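PDB 2PQQ: putative transcriptional regulator from Streptomyces coelicolor A3, which probably binds cAMP through the N-terminal domain seen here and, through a DNA-binding domain absent from this fragment, regulates transcription. Local coordinates for the interface of chains A and B. Numbering follows the deposited sequence. Chains: chain A/B, Putative transcriptional regulator.

The three contacts follow one another along the two-fold interface of chains A and B, whose core is the pair of long helices A:120-139 and B:119-139. Contact 1 joins the start of helix A:120-139 to helix B:111-117, contact 3 lies next to it and contact 2 further toward the C-terminal ends of the long helices. The C-alpha centres of contacts 1 and 3 are about 7 Å apart and those contacts share B:Leu115; contact 2 is about 13 Å from contact 3 and about 19 Å from contact 1. Polar groups thus border a hydrophobic helix pair, as would suit a dimer of the CRP family.

Contact 1: the interface of chains A and B. Residues chain A 119-120, 123; chain B 112, 115-116.
A:Pro119 and B:Gln112 meet at the polar end of a two-fold homodimer interface, where the start of the long helix of one subunit rests on the short helix 111-117 of the other. The protein is a CRP-family regulator, and pairing of such long helices is the family's way of forming a dimer, so this patch probably forms one end of the biological interface. Of the surface of B:Gln112, 63 Å² is buried by chain A. Its CG stands anti to the backbone N (chi1 -166°), and the chain then bends at chi2 (81°), which brings the terminal amide over the first turn of helix 120-139. The two ends of that amide do different work. B:Gln112 NE2 donates a weak hydrogen bond to the carbonyl O of A:Pro119 at 3.0 Å, bent to 147° at the hydrogen. B:Gln112 OE1 accepts a weak one from A:Thr123 OG1 at 3.3 Å, the hydroxyl lying beside its own backbone N. Between these partners, B:Gln112 OE1 also comes to 3.6 Å from A:Glu120 CA, and A:Glu120 CG lies 3.8 Å from the same B:Gln112 OE1, so the amide rests against backbone as well as side chain, gripped loosely. B:Asn116, one turn further on, stands nearly perpendicular to A:Pro119, with B:Asn116 OD1, the amide oxygen, directed at the ring carbon A:Pro119 CB, 3.2 Å away.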
ATOM      1  N   PRO A 119      14.907 -29.840  -0.452  1.00 42.22           N
ATOM      2  CA  PRO A 119      14.677 -28.976  -1.609  1.00 42.91           C
ATOM      3  C   PRO A 119      13.242 -28.449  -1.711  1.00 42.77           C
ATOM      4  O   PRO A 119      13.026 -27.406  -2.335  1.00 42.80           O
ATOM      5  CB  PRO A 119      15.001 -29.887  -2.800  1.00 43.16           C
ATOM      6  CG  PRO A 119      15.714 -31.065  -2.226  1.00 43.99           C
ATOM      7  CD  PRO A 119      15.180 -31.231  -0.853  1.00 42.12           C
ATOM      8  N   GLU A 120      12.283 -29.168  -1.115  1.00 42.30           N
ATOM      9  CA  GLU A 120      10.878 -28.743  -1.080  1.00 42.16           C
ATOM     10  C   GLU A 120      10.664 -27.434  -0.327  1.00 41.06           C
ATOM     11  O   GLU A 120       9.644 -26.759  -0.515  1.00 40.06           O
ATOM     12  CB  GLU A 120       9.991 -29.818  -0.433  1.00 43.02           C
ATOM     13  CG  GLU A 120       9.760 -31.045  -1.289  1.00 46.03           C
ATOM     14  CD  GLU A 120       8.535 -31.848  -0.857  1.00 51.59           C
ATOM     15  OE1 GLU A 120       8.654 -33.088  -0.715  1.00 51.93           O
ATOM     16  OE2 GLU A 120       7.446 -31.239  -0.678  1.00 54.56           O
ATOM     17  N   THR A 123      10.520 -24.158  -2.574  1.00 38.17           N
ATOM     18  CA  THR A 123       9.190 -24.012  -3.108  1.00 37.98           C
ATOM     19  C   THR A 123       8.198 -23.483  -2.064  1.00 37.27           C
ATOM     20  O   THR A 123       7.398 -22.583  -2.357  1.00 35.70           O
ATOM     21  CB  THR A 123       8.753 -25.364  -3.682  1.00 38.47           C
ATOM     22  OG1 THR A 123       9.650 -25.685  -4.746  1.00 41.72           O
ATOM     23  CG2 THR A 123       7.353 -25.303  -4.231  1.00 40.51           C
TER
ATOM     24  N   GLN B 112      10.082 -27.025  -8.986  1.00 41.14           N
ATOM     25  CA  GLN B 112      10.835 -27.991  -8.172  1.00 42.02           C
ATOM     26  C   GLN B 112      11.953 -28.743  -8.935  1.00 42.25           C
ATOM     27  O   GLN B 112      13.090 -28.812  -8.442  1.00 42.62           O
ATOM     28  CB  GLN B 112       9.880 -28.994  -7.520  1.00 42.07           C
ATOM     29  CG  GLN B 112      10.515 -29.806  -6.417  1.00 44.91           C
ATOM     30  CD  GLN B 112      10.560 -29.040  -5.129  1.00 47.15           C
ATOM     31  OE1 GLN B 112       9.546 -28.919  -4.428  1.00 49.98           O
ATOM     32  NE2 GLN B 112      11.725 -28.497  -4.810  1.00 47.56           N
ATOM     33  N   LEU B 115      14.700 -26.323  -9.557  1.00 45.96           N
ATOM     34  CA  LEU B 115      15.344 -25.932  -8.291  1.00 47.08           C
ATOM     35  C   LEU B 115      16.038 -27.060  -7.512  1.00 48.50           C
ATOM     36  O   LEU B 115      16.959 -26.792  -6.716  1.00 48.63           O
ATOM     37  CB  LEU B 115      14.344 -25.231  -7.372  1.00 46.99           C
ATOM     38  CG  LEU B 115      13.703 -23.910  -7.795  1.00 45.58           C
ATOM     39  CD1 LEU B 115      12.968 -23.379  -6.598  1.00 44.99           C
ATOM     40  CD2 LEU B 115      14.710 -22.894  -8.305  1.00 45.58           C
ATOM     41  N   ASN B 116      15.586 -28.302  -7.707  1.00 49.79           N
ATOM     42  CA  ASN B 116      16.215 -29.466  -7.074  1.00 50.87           C
ATOM     43  C   ASN B 116      17.717 -29.445  -7.310  1.00 51.90           C
ATOM     44  O   ASN B 116      18.513 -29.509  -6.365  1.00 52.30           O
ATOM     45  CB  ASN B 116      15.609 -30.781  -7.590  1.00 50.80           C
ATOM     46  CG  ASN B 116      14.295 -31.149  -6.889  1.00 51.30           C
ATOM     47  OD1 ASN B 116      14.085 -30.836  -5.718  1.00 51.80           O
ATOM     48  ND2 ASN B 116      13.409 -31.825  -7.612  1.00 51.29           N
TER

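Contact 2: the interface of chains A and B. Residues chain A 83, 87, 129, 132-133, 136; chain B 129-130, 132-134.
B:Leu133 and A:Leu133 interlock across the helix pair, each with CG anti to its backbone N (chi1 -167° in B, -174° in A). Each points a CD1 methyl at the other's backbone: A:Leu133 CD1 is 3.5 Å from B:Leu133 N, and B:Leu133 CD1 is 3.8 Å from A:Leu133 N. The CD2 methyls turn to guanidinium faces. B:Leu133 CD2 sits over the centre of the A:Arg132 group, 4.0 Å from A:Arg132 CZ, whereas A:Leu133 CD2 lies above the B:Arg132 group nearer its edge. Beside them A:Val129 and B:Val129 run antiparallel alongside one another, and A:Val129 CG1 and B:Val129 CG1, 3.3 Å apart, are packed more tightly than usual. A:Leu83 meets B:Leu133 nearly perpendicular, bringing A:Leu83 CD1 to 3.8 Å from B:Leu133 CB. At the flank, A:Asp87 lies obliquely to B:Arg134, its OD2 above one guanidinium face and away from the centre, with the planes 43° apart. A:Asp87 OD2 is 3.8 Å from B:Arg134 NE, a long salt bridge that may act mainly through charge. In the fold, helices A:120-139 and B:119-139 supply most of this patch, while A:Leu83 and A:Asp87 come from the 3-10 helix A:82-85 and the stretch after it.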
ATOM      1  N   LEU A  83      12.542 -10.414   6.353  1.00 36.32           N
ATOM      2  CA  LEU A  83      12.970 -10.425   4.947  1.00 37.76           C
ATOM      3  C   LEU A  83      14.501 -10.345   4.793  1.00 37.40           C
ATOM      4  O   LEU A  83      15.045 -10.677   3.740  1.00 37.62           O
ATOM      5  CB  LEU A  83      12.240  -9.342   4.126  1.00 38.22           C
ATOM      6  CG  LEU A  83      10.716  -9.559   4.005  1.00 39.27           C
ATOM      7  CD1 LEU A  83      10.056  -8.524   3.130  1.00 40.59           C
ATOM      8  CD2 LEU A  83      10.411 -10.948   3.479  1.00 42.59           C
ATOM      9  N   ASP A  87      16.973 -11.140   1.819  1.00 37.67           N
ATOM     10  CA  ASP A  87      17.508  -9.959   1.194  1.00 37.93           C
ATOM     11  C   ASP A  87      18.264  -9.147   2.254  1.00 37.71           C
ATOM     12  O   ASP A  87      17.752  -8.138   2.725  1.00 37.51           O
ATOM     13  CB  ASP A  87      16.361  -9.152   0.568  1.00 37.74           C
ATOM     14  CG  ASP A  87      16.845  -7.965  -0.257  1.00 39.69           C
ATOM     15  OD1 ASP A  87      17.940  -8.035  -0.859  1.00 41.16           O
ATOM     16  OD2 ASP A  87      16.114  -6.951  -0.305  1.00 42.21           O
ATOM     17  N   VAL A 129       6.231 -16.204   0.549  1.00 35.46           N
ATOM     18  CA  VAL A 129       6.577 -14.829   0.182  1.00 36.75           C
ATOM     19  C   VAL A 129       5.712 -14.317  -0.984  1.00 36.77           C
ATOM     20  O   VAL A 129       5.214 -13.180  -0.942  1.00 36.41           O
ATOM     21  CB  VAL A 129       8.111 -14.684  -0.092  1.00 36.50           C
ATOM     22  CG1 VAL A 129       8.442 -13.284  -0.558  1.00 38.98           C
ATOM     23  CG2 VAL A 129       8.898 -14.989   1.167  1.00 37.83           C
ATOM     24  N   ARG A 132       2.037 -13.269   0.192  1.00 42.72           N
ATOM     25  CA  ARG A 132       1.955 -11.955   0.797  1.00 43.34           C
ATOM     26  C   ARG A 132       2.119 -10.799  -0.182  1.00 43.33           C
ATOM     27  O   ARG A 132       1.398  -9.802  -0.106  1.00 42.61           O
ATOM     28  CB  ARG A 132       2.981 -11.859   1.893  1.00 43.57           C
ATOM     29  CG  ARG A 132       2.372 -12.128   3.230  1.00 46.68           C
ATOM     30  CD  ARG A 132       3.314 -11.710   4.282  1.00 48.33           C
ATOM     31  NE  ARG A 132       4.396 -12.669   4.334  1.00 50.64           N
ATOM     32  CZ  ARG A 132       5.563 -12.452   4.917  1.00 50.14           C
ATOM     33  NH1 ARG A 132       6.469 -13.414   4.897  1.00 50.70           N
ATOM     34  NH2 ARG A 132       5.817 -11.285   5.509  1.00 49.34           N
ATOM     35  N   LEU A 133       3.080 -10.938  -1.092  1.00 43.87           N
ATOM     36  CA  LEU A 133       3.317  -9.941  -2.132  1.00 44.37           C
ATOM     37  C   LEU A 133       2.073  -9.819  -3.020  1.00 44.77           C
ATOM     38  O   LEU A 133       1.710  -8.717  -3.482  1.00 44.93           O
ATOM     39  CB  LEU A 133       4.581 -10.294  -2.927  1.00 43.95           C
ATOM     40  CG  LEU A 133       5.064  -9.289  -3.973  1.00 44.45           C
ATOM     41  CD1 LEU A 133       5.458  -7.968  -3.350  1.00 42.90           C
ATOM     42  CD2 LEU A 133       6.220  -9.879  -4.765  1.00 44.21           C
ATOM     43  N   THR A 136      -0.722  -7.906  -0.800  1.00 50.38           N
ATOM     44  CA  THR A 136      -0.324  -6.503  -0.837  1.00 51.78           C
ATOM     45  C   THR A 136      -0.730  -5.852  -2.156  1.00 52.68           C
ATOM     46  O   THR A 136      -1.469  -4.885  -2.160  1.00 53.04           O
ATOM     47  CB  THR A 136       1.194  -6.298  -0.632  1.00 51.72           C
ATOM     48  OG1 THR A 136       1.530  -6.440   0.760  1.00 52.65           O
ATOM     49  CG2 THR A 136       1.606  -4.894  -1.106  1.00 51.83           C
TER
ATOM     50  N   VAL B 129      11.997 -11.834  -4.970  1.00 32.69           N
ATOM     51  CA  VAL B 129      10.641 -11.679  -4.464  1.00 33.85           C
ATOM     52  C   VAL B 129      10.593 -10.943  -3.118  1.00 34.06           C
ATOM     53  O   VAL B 129       9.688 -10.138  -2.892  1.00 33.92           O
ATOM     54  CB  VAL B 129       9.904 -13.042  -4.416  1.00 33.93           C
ATOM     55  CG1 VAL B 129       8.496 -12.872  -3.875  1.00 35.52           C
ATOM     56  CG2 VAL B 129       9.831 -13.637  -5.832  1.00 32.74           C
ATOM     57  N   ALA B 130      11.564 -11.211  -2.240  1.00 35.26           N
ATOM     58  CA  ALA B 130      11.653 -10.521  -0.935  1.00 35.62           C
ATOM     59  C   ALA B 130      11.984  -9.021  -1.056  1.00 37.06           C
ATOM     60  O   ALA B 130      11.442  -8.218  -0.290  1.00 36.13           O
ATOM     61  CB  ALA B 130      12.640 -11.208  -0.013  1.00 35.13           C
ATOM     62  N   ARG B 132      10.963  -7.122  -3.490  1.00 42.01           N
ATOM     63  CA  ARG B 132       9.653  -6.562  -3.837  1.00 43.91           C
ATOM     64  C   ARG B 132       8.724  -6.415  -2.618  1.00 44.49           C
ATOM     65  O   ARG B 132       8.149  -5.350  -2.398  1.00 44.29           O
ATOM     66  CB  ARG B 132       8.982  -7.386  -4.936  1.00 44.21           C
ATOM     67  CG  ARG B 132       9.631  -7.215  -6.318  1.00 46.85           C
ATOM     68  CD  ARG B 132       8.745  -7.725  -7.432  1.00 51.86           C
ATOM     69  NE  ARG B 132       7.380  -7.193  -7.345  1.00 55.37           N
ATOM     70  CZ  ARG B 132       6.401  -7.476  -8.201  1.00 57.59           C
ATOM     71  NH1 ARG B 132       6.622  -8.282  -9.238  1.00 59.21           N
ATOM     72  NH2 ARG B 132       5.191  -6.949  -8.023  1.00 58.90           N
ATOM     73  N   LEU B 133       8.605  -7.482  -1.825  1.00 45.10           N
ATOM     74  CA  LEU B 133       7.807  -7.465  -0.594  1.00 45.87           C
ATOM     75  C   LEU B 133       8.266  -6.395   0.384  1.00 47.03           C
ATOM     76  O   LEU B 133       7.442  -5.718   1.022  1.00 46.75           O
ATOM     77  CB  LEU B 133       7.821  -8.838   0.078  1.00 45.36           C
ATOM     78  CG  LEU B 133       6.795  -9.046   1.192  1.00 44.50           C
ATOM     79  CD1 LEU B 133       5.396  -8.606   0.755  1.00 44.85           C
ATOM     80  CD2 LEU B 133       6.797 -10.489   1.648  1.00 42.79           C
ATOM     81  N   ARG B 134       9.584  -6.252   0.495  1.00 48.48           N
ATOM     82  CA  ARG B 134      10.206  -5.261   1.353  1.00 50.56           C
ATOM     83  C   ARG B 134       9.597  -3.880   1.076  1.00 51.35           C
ATOM     84  O   ARG B 134       8.990  -3.285   1.964  1.00 51.76           O
ATOM     85  CB  ARG B 134      11.725  -5.273   1.144  1.00 50.25           C
ATOM     86  CG  ARG B 134      12.534  -4.337   2.017  1.00 51.99           C
ATOM     87  CD  ARG B 134      14.039  -4.651   1.940  1.00 52.18           C
ATOM     88  NE  ARG B 134      14.414  -5.738   2.848  1.00 55.68           N
ATOM     89  CZ  ARG B 134      15.635  -5.928   3.347  1.00 57.91           C
ATOM     90  NH1 ARG B 134      16.632  -5.103   3.033  1.00 59.29           N
ATOM     91  NH2 ARG B 134      15.862  -6.944   4.176  1.00 57.64           N
TER

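Contact 3: the interface of chains A and B. Residues chain A 86, 115, 122, 125-126; chain B 111, 115, 122, 125-126.
B:Leu126 and A:Leu126 have 80 and 66 Å² of their surfaces buried by the partner chain and cross obliquely between the paired helices, with A:Leu126 CD2 3.8 Å from B:Leu126 CG. Both have CG beside the backbone N (chi1 -77° in A, -79° in B), and the methyls spread from there to different neighbours. B:Leu126 CD2 reaches the opposing backbone, 3.8 Å from A:Leu126 N, and also touches A:Leu125 CB. The flank of B:Leu126 meets the ring of A:Phe86, which lies obliquely to the leucine: B:Leu126 CB is 3.8 Å from A:Phe86 CD1, and B:Leu126 CD2 is 3.8 Å from A:Phe86 CE1, so contact falls on that side of the ring. A:Leu126 CD2 likewise approaches B:Leu126 N, while A:Leu126 CD1 extends away to meet B:Leu115 tip to tip, 3.8 Å from B:Leu115 CD1. A:Ala122 ranks next in buried surface, at 28 Å². A:Ala122 CB faces B:Ala122 CB across the two-fold at 3.6 Å, and the small side chains probably allow the helices to approach. A:Leu115 CD1 caps B:Ala122 CB at 3.9 Å. Contacts across this patch are apolar, and it probably serves as a hydrophobic core holding together the dimer of this regulator.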
ATOM      1  N   PHE A  86      16.317 -13.277   3.424  1.00 36.70           N
ATOM      2  CA  PHE A  86      16.363 -13.475   1.990  1.00 37.20           C
ATOM      3  C   PHE A  86      17.080 -12.345   1.270  1.00 37.67           C
ATOM      4  O   PHE A  86      17.705 -12.562   0.240  1.00 37.93           O
ATOM      5  CB  PHE A  86      14.944 -13.602   1.453  1.00 37.28           C
ATOM      6  CG  PHE A  86      14.152 -14.715   2.104  1.00 37.60           C
ATOM      7  CD1 PHE A  86      14.548 -16.042   1.959  1.00 36.11           C
ATOM      8  CD2 PHE A  86      13.029 -14.427   2.867  1.00 37.07           C
ATOM      9  CE1 PHE A  86      13.826 -17.098   2.559  1.00 37.83           C
ATOM     10  CE2 PHE A  86      12.294 -15.468   3.478  1.00 38.39           C
ATOM     11  CZ  PHE A  86      12.703 -16.815   3.313  1.00 36.99           C
ATOM     12  N   LEU A 115      18.137 -25.704   2.257  1.00 39.04           N
ATOM     13  CA  LEU A 115      17.559 -26.030   0.937  1.00 40.19           C
ATOM     14  C   LEU A 115      18.213 -27.244   0.283  1.00 40.63           C
ATOM     15  O   LEU A 115      17.530 -28.028  -0.368  1.00 40.52           O
ATOM     16  CB  LEU A 115      17.585 -24.834  -0.020  1.00 40.53           C
ATOM     17  CG  LEU A 115      16.990 -23.511   0.473  1.00 43.31           C
ATOM     18  CD1 LEU A 115      16.927 -22.495  -0.700  1.00 44.66           C
ATOM     19  CD2 LEU A 115      15.617 -23.689   1.135  1.00 43.59           C
ATOM     20  N   ALA A 122      12.403 -24.695  -0.596  1.00 37.71           N
ATOM     21  CA  ALA A 122      12.564 -23.528  -1.478  1.00 38.03           C
ATOM     22  C   ALA A 122      11.228 -23.150  -2.073  1.00 38.16           C
ATOM     23  O   ALA A 122      10.828 -21.992  -2.039  1.00 38.42           O
ATOM     24  CB  ALA A 122      13.610 -23.805  -2.612  1.00 37.95           C
ATOM     25  N   LEU A 125       8.983 -21.791   0.772  1.00 33.57           N
ATOM     26  CA  LEU A 125       9.324 -20.413   1.106  1.00 32.97           C
ATOM     27  C   LEU A 125       8.917 -19.454   0.002  1.00 32.36           C
ATOM     28  O   LEU A 125       8.365 -18.399   0.289  1.00 33.07           O
ATOM     29  CB  LEU A 125      10.803 -20.271   1.464  1.00 33.81           C
ATOM     30  CG  LEU A 125      11.177 -21.085   2.712  1.00 34.21           C
ATOM     31  CD1 LEU A 125      12.651 -20.949   2.951  1.00 36.53           C
ATOM     32  CD2 LEU A 125      10.353 -20.695   3.958  1.00 33.50           C
ATOM     33  N   LEU A 126       9.151 -19.830  -1.253  1.00 31.65           N
ATOM     34  CA  LEU A 126       8.731 -19.008  -2.393  1.00 32.19           C
ATOM     35  C   LEU A 126       7.219 -18.795  -2.413  1.00 32.40           C
ATOM     36  O   LEU A 126       6.748 -17.691  -2.693  1.00 32.19           O
ATOM     37  CB  LEU A 126       9.211 -19.630  -3.716  1.00 31.55           C
ATOM     38  CG  LEU A 126      10.698 -19.420  -4.044  1.00 31.85           C
ATOM     39  CD1 LEU A 126      11.132 -20.408  -5.139  1.00 31.10           C
ATOM     40  CD2 LEU A 126      10.960 -17.973  -4.463  1.00 30.23           C
TER
ATOM     41  N   LEU B 111       8.966 -25.974 -11.565  1.00 39.80           N
ATOM     42  CA  LEU B 111       9.776 -25.221 -10.610  1.00 40.22           C
ATOM     43  C   LEU B 111      10.688 -26.114  -9.743  1.00 40.46           C
ATOM     44  O   LEU B 111      11.919 -25.981  -9.777  1.00 39.63           O
ATOM     45  CB  LEU B 111       8.884 -24.304  -9.755  1.00 40.43           C
ATOM     46  CG  LEU B 111       9.625 -23.365  -8.798  1.00 40.76           C
ATOM     47  CD1 LEU B 111      10.520 -22.391  -9.579  1.00 39.81           C
ATOM     48  CD2 LEU B 111       8.622 -22.640  -7.941  1.00 40.76           C
ATOM     49  N   LEU B 115      14.700 -26.323  -9.557  1.00 45.96           N
ATOM     50  CA  LEU B 115      15.344 -25.932  -8.291  1.00 47.08           C
ATOM     51  C   LEU B 115      16.038 -27.060  -7.512  1.00 48.50           C
ATOM     52  O   LEU B 115      16.959 -26.792  -6.716  1.00 48.63           O
ATOM     53  CB  LEU B 115      14.344 -25.231  -7.372  1.00 46.99           C
ATOM     54  CG  LEU B 115      13.703 -23.910  -7.795  1.00 45.58           C
ATOM     55  CD1 LEU B 115      12.968 -23.379  -6.598  1.00 44.99           C
ATOM     56  CD2 LEU B 115      14.710 -22.894  -8.305  1.00 45.58           C
ATOM     57  N   ALA B 122      17.370 -20.927  -6.278  1.00 37.77           N
ATOM     58  CA  ALA B 122      16.278 -20.747  -5.317  1.00 36.66           C
ATOM     59  C   ALA B 122      16.519 -19.533  -4.413  1.00 35.83           C
ATOM     60  O   ALA B 122      15.585 -18.808  -4.072  1.00 35.47           O
ATOM     61  CB  ALA B 122      16.094 -21.997  -4.480  1.00 36.16           C
ATOM     62  N   LEU B 125      15.994 -16.319  -6.535  1.00 28.10           N
ATOM     63  CA  LEU B 125      14.542 -16.142  -6.655  1.00 29.61           C
ATOM     64  C   LEU B 125      13.895 -15.604  -5.372  1.00 29.49           C
ATOM     65  O   LEU B 125      13.035 -14.730  -5.438  1.00 30.34           O
ATOM     66  CB  LEU B 125      13.839 -17.445  -7.107  1.00 30.00           C
ATOM     67  CG  LEU B 125      14.177 -17.976  -8.514  1.00 29.87           C
ATOM     68  CD1 LEU B 125      13.408 -19.236  -8.860  1.00 30.78           C
ATOM     69  CD2 LEU B 125      13.982 -16.932  -9.596  1.00 29.77           C
ATOM     70  N   LEU B 126      14.298 -16.149  -4.227  1.00 29.25           N
ATOM     71  CA  LEU B 126      13.849 -15.673  -2.919  1.00 29.69           C
ATOM     72  C   LEU B 126      14.283 -14.234  -2.647  1.00 29.79           C
ATOM     73  O   LEU B 126      13.482 -13.439  -2.177  1.00 30.59           O
ATOM     74  CB  LEU B 126      14.286 -16.610  -1.803  1.00 29.73           C
ATOM     75  CG  LEU B 126      13.446 -17.880  -1.618  1.00 28.84           C
ATOM     76  CD1 LEU B 126      14.248 -18.956  -0.934  1.00 30.28           C
ATOM     77  CD2 LEU B 126      12.169 -17.582  -0.827  1.00 31.06           C
TER